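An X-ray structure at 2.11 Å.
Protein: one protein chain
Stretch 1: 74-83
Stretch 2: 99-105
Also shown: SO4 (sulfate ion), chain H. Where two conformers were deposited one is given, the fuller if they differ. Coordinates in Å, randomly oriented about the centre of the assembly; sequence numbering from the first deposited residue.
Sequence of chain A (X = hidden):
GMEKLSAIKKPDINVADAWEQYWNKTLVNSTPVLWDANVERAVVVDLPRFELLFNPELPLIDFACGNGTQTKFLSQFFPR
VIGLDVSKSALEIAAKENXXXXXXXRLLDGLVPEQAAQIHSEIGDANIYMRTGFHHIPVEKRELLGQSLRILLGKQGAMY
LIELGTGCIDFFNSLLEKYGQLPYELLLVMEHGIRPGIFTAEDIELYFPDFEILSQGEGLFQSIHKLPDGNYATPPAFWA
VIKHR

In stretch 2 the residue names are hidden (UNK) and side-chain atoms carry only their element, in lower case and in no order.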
# COMPACT_ATOMS: atom_id res chain seq x y z
N LEU A 74 -13.04 5.59 -1.29
CA LEU A 74 -13.19 5.66 0.16
C LEU A 74 -13.93 6.94 0.57
O LEU A 74 -14.77 6.93 1.47
CB LEU A 74 -11.81 5.61 0.84
CG LEU A 74 -11.12 4.25 0.77
CD1 LEU A 74 -9.68 4.34 1.33
CD2 LEU A 74 -11.95 3.13 1.51
N SER A 75 -13.65 8.05 -0.13
CA SER A 75 -14.22 9.34 0.25
C SER A 75 -15.71 9.37 -0.01
O SER A 75 -16.41 10.20 0.53
CB SER A 75 -13.53 10.48 -0.49
OG SER A 75 -14.02 10.63 -1.82
N GLN A 76 -16.19 8.50 -0.89
CA GLN A 76 -17.65 8.44 -1.18
C GLN A 76 -18.39 7.73 -0.04
O GLN A 76 -19.56 7.92 0.17
CB GLN A 76 -17.87 7.81 -2.57
CG GLN A 76 -17.39 8.78 -3.68
CD GLN A 76 -16.91 8.12 -5.01
OE1 GLN A 76 -16.47 6.95 -5.02
NE2 GLN A 76 -16.96 8.89 -6.12
N PHE A 77 -17.66 6.96 0.77
CA PHE A 77 -18.27 6.17 1.85
C PHE A 77 -17.96 6.71 3.25
O PHE A 77 -18.72 6.48 4.15
CB PHE A 77 -17.78 4.69 1.76
CG PHE A 77 -18.43 3.92 0.63
CD1 PHE A 77 -17.96 4.06 -0.67
CD2 PHE A 77 -19.53 3.11 0.87
CE1 PHE A 77 -18.58 3.38 -1.72
CE2 PHE A 77 -20.15 2.44 -0.16
CZ PHE A 77 -19.69 2.57 -1.46
N PHE A 78 -16.83 7.36 3.45
CA PHE A 78 -16.44 7.86 4.77
C PHE A 78 -16.49 9.37 4.81
O PHE A 78 -16.14 10.02 3.82
CB PHE A 78 -15.03 7.41 5.13
CG PHE A 78 -14.92 5.96 5.43
CD1 PHE A 78 -14.76 5.03 4.41
CD2 PHE A 78 -14.99 5.52 6.73
CE1 PHE A 78 -14.67 3.68 4.67
CE2 PHE A 78 -14.89 4.14 7.03
CZ PHE A 78 -14.74 3.22 5.98
N PRO A 79 -16.88 9.95 5.96
CA PRO A 79 -17.03 11.40 6.03
C PRO A 79 -15.73 12.19 5.84
O PRO A 79 -15.75 13.26 5.25
CB PRO A 79 -17.65 11.65 7.43
CG PRO A 79 -17.44 10.47 8.20
CD PRO A 79 -17.22 9.30 7.24
N ARG A 80 -14.61 11.64 6.31
CA ARG A 80 -13.35 12.36 6.24
C ARG A 80 -12.20 11.43 5.90
O ARG A 80 -11.91 10.48 6.64
CB ARG A 80 -13.08 13.08 7.56
CG ARG A 80 -11.77 13.86 7.58
CD ARG A 80 -11.46 14.38 8.98
NE ARG A 80 -10.21 15.15 8.99
CZ ARG A 80 -9.64 15.63 10.09
NH1 ARG A 80 -10.15 15.42 11.28
NH2 ARG A 80 -8.52 16.34 9.97
N VAL A 81 -11.53 11.72 4.78
CA VAL A 81 -10.41 10.91 4.30
C VAL A 81 -9.16 11.78 4.12
O VAL A 81 -9.20 12.88 3.57
CB VAL A 81 -10.78 10.19 2.98
CG1 VAL A 81 -9.57 9.37 2.43
CG2 VAL A 81 -12.08 9.29 3.16
N ILE A 82 -8.03 11.24 4.58
CA ILE A 82 -6.73 11.84 4.42
C ILE A 82 -5.85 10.84 3.65
O ILE A 82 -5.64 9.71 4.07
CB ILE A 82 -6.10 12.16 5.78
CG1 ILE A 82 -6.99 13.15 6.56
CG2 ILE A 82 -4.68 12.74 5.61
CD1 ILE A 82 -6.71 13.21 8.07
N GLY A 83 -5.33 11.27 2.51
CA GLY A 83 -4.43 10.45 1.70
C GLY A 83 -2.99 10.88 1.98
O GLY A 83 -2.62 12.04 1.79
N UNK A 99 -9.65 14.27 -6.57
CA UNK A 99 -9.99 15.20 -5.49
C UNK A 99 -11.45 15.05 -5.07
O UNK A 99 -12.29 14.55 -5.81
c UNK A 99 -9.83 16.65 -5.92
o UNK A 99 -10.57 16.82 -7.12
c UNK A 99 -8.40 16.98 -6.20
N UNK A 100 -11.74 15.50 -3.86
CA UNK A 100 -13.12 15.56 -3.35
C UNK A 100 -13.08 16.53 -2.18
O UNK A 100 -12.01 16.73 -1.59
c UNK A 100 -13.58 14.20 -2.90
N UNK A 101 -14.21 17.14 -1.87
CA UNK A 101 -14.34 18.09 -0.76
C UNK A 101 -13.87 17.48 0.55
O UNK A 101 -13.31 18.18 1.37
c UNK A 101 -15.81 18.60 -0.61
N UNK A 102 -14.05 16.17 0.74
CA UNK A 102 -13.69 15.52 2.00
C UNK A 102 -12.43 14.69 1.94
O UNK A 102 -12.21 13.79 2.76
c UNK A 102 -14.86 14.67 2.52
o UNK A 102 -15.02 13.61 0.43
n UNK A 102 -15.63 12.40 2.21
c UNK A 102 -15.18 13.51 1.63
N UNK A 103 -11.59 14.97 0.96
CA UNK A 103 -10.26 14.38 0.93
C UNK A 103 -9.18 15.46 1.11
O UNK A 103 -9.24 16.49 0.46
c UNK A 103 -10.82 12.51 -0.72
c UNK A 103 -8.43 13.26 -0.42
c UNK A 103 -10.67 11.94 -2.19
c UNK A 103 -9.91 13.72 -0.43
N UNK A 104 -8.23 15.20 1.99
CA UNK A 104 -7.01 15.99 2.07
C UNK A 104 -5.85 15.08 1.70
O UNK A 104 -5.77 13.95 2.16
c UNK A 104 -6.80 16.55 3.47
o UNK A 104 -7.88 17.39 3.83
N UNK A 105 -4.98 15.55 0.82
CA UNK A 105 -3.76 14.83 0.48
C UNK A 105 -2.62 15.51 1.20
O UNK A 105 -2.50 16.72 1.14
c UNK A 105 -5.26 11.69 -2.26
o UNK A 105 -7.04 11.43 -3.79
c UNK A 105 -6.19 12.24 -3.13
c UNK A 105 -4.44 13.90 -1.76
c UNK A 105 -4.38 12.53 -1.59
c UNK A 105 -5.38 14.43 -2.61
c UNK A 105 -6.26 13.59 -3.32
c UNK A 105 -3.48 14.81 -1.01
S SO4 H . -4.61 17.17 7.60
O1 SO4 H . -6.03 17.14 7.97
O2 SO4 H . -4.34 16.69 6.25
O3 SO4 H . -3.89 16.35 8.57
O4 SO4 H . -4.11 18.54 7.67
O HOH W 1 -16.42 12.14 -1.88
O HOH W 2 -10.05 15.34 4.94

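Position 99 has three side-chain atoms. The first carbon carries one oxygen and one carbon. This is a beta-branched hydroxyl side chain. Its CA-to-CB bond points away from stretch 1, and it touches nothing there. The residue is Thr99.

Position 100 has a single side-chain carbon. It points toward stretch 1, and its CB lies 3.8 Å from OG of Ser75. One carbon and nothing more means alanine, Ala100.

Position 101 also has one side-chain carbon. It is exposed and out of reach of stretch 1. This is a second alanine, Ala101. It sits inside a type I turn that starts at Ala100 and is closed by a bond from N of position 103 to O of Ala100, 3.1 Å.

Position 102 has two carbons in a row, the second carrying one oxygen and one nitrogen. One oxygen and one nitrogen on the second carbon make a carboxamide on a short arm, which is asparagine. The nitrogen is the end that meets the backbone carbonyls, and it can donate to them. The side-chain nitrogen of position 102 donates to O of Ser75 at 2.9 Å and to O of Pro79 at 3.2 Å. The residue is Asn102. Its ND2 is also 2.9 Å from O of Phe78. Its OD1 accepts a hydrogen bond from water 1, which also donates to OG of Ser75.

Position 103 has four carbons, forked at the first, with one arm two carbons long. There is no polar atom. The longer arm begins with a carbon 3.4 Å from CB of Ser75. The residue is Ile103. Its CG1 is 4.4 Å from CB of Val81, on the same face of the sheet.

Position 104 has one carbon followed by one oxygen. The side chain is short and lies on the same face as Ile82. Water 2 is 3.2 Å from this oxygen and donates to O of Val81 at 2.9 Å. The residue is Ser104, and the oxygen is OG.

Position 105 has one carbon, then a ring of six carbons bearing one oxygen. That is a phenol, so the residue is Tyr105. Its ring edge faces O of Gly83. An ideal CB on Gly83 would sit 2.7 Å from CD1 of Tyr105, a clash, so the bare glycine leaves room for the ring.

The contact has two parts. In the first, two parallel strands pair Val81 with Ile103, Ile82 with Ser104 and Gly83 with Tyr105. N of Val81 bonds O of Asn102 at 3.0 Å, N of Ser104 bonds O of Val81 at 3.0 Å, and N of Gly83 bonds O of Ser104 at 2.7 Å. The bonds alternate between the strands, as parallel pairing requires. In the second, the Asn102 amide ties the backbone at Ser75 and Pro79 to the start of the strand. Together the two stretches bury 430 Å².

Stretch 2 (99-105) TAANISY
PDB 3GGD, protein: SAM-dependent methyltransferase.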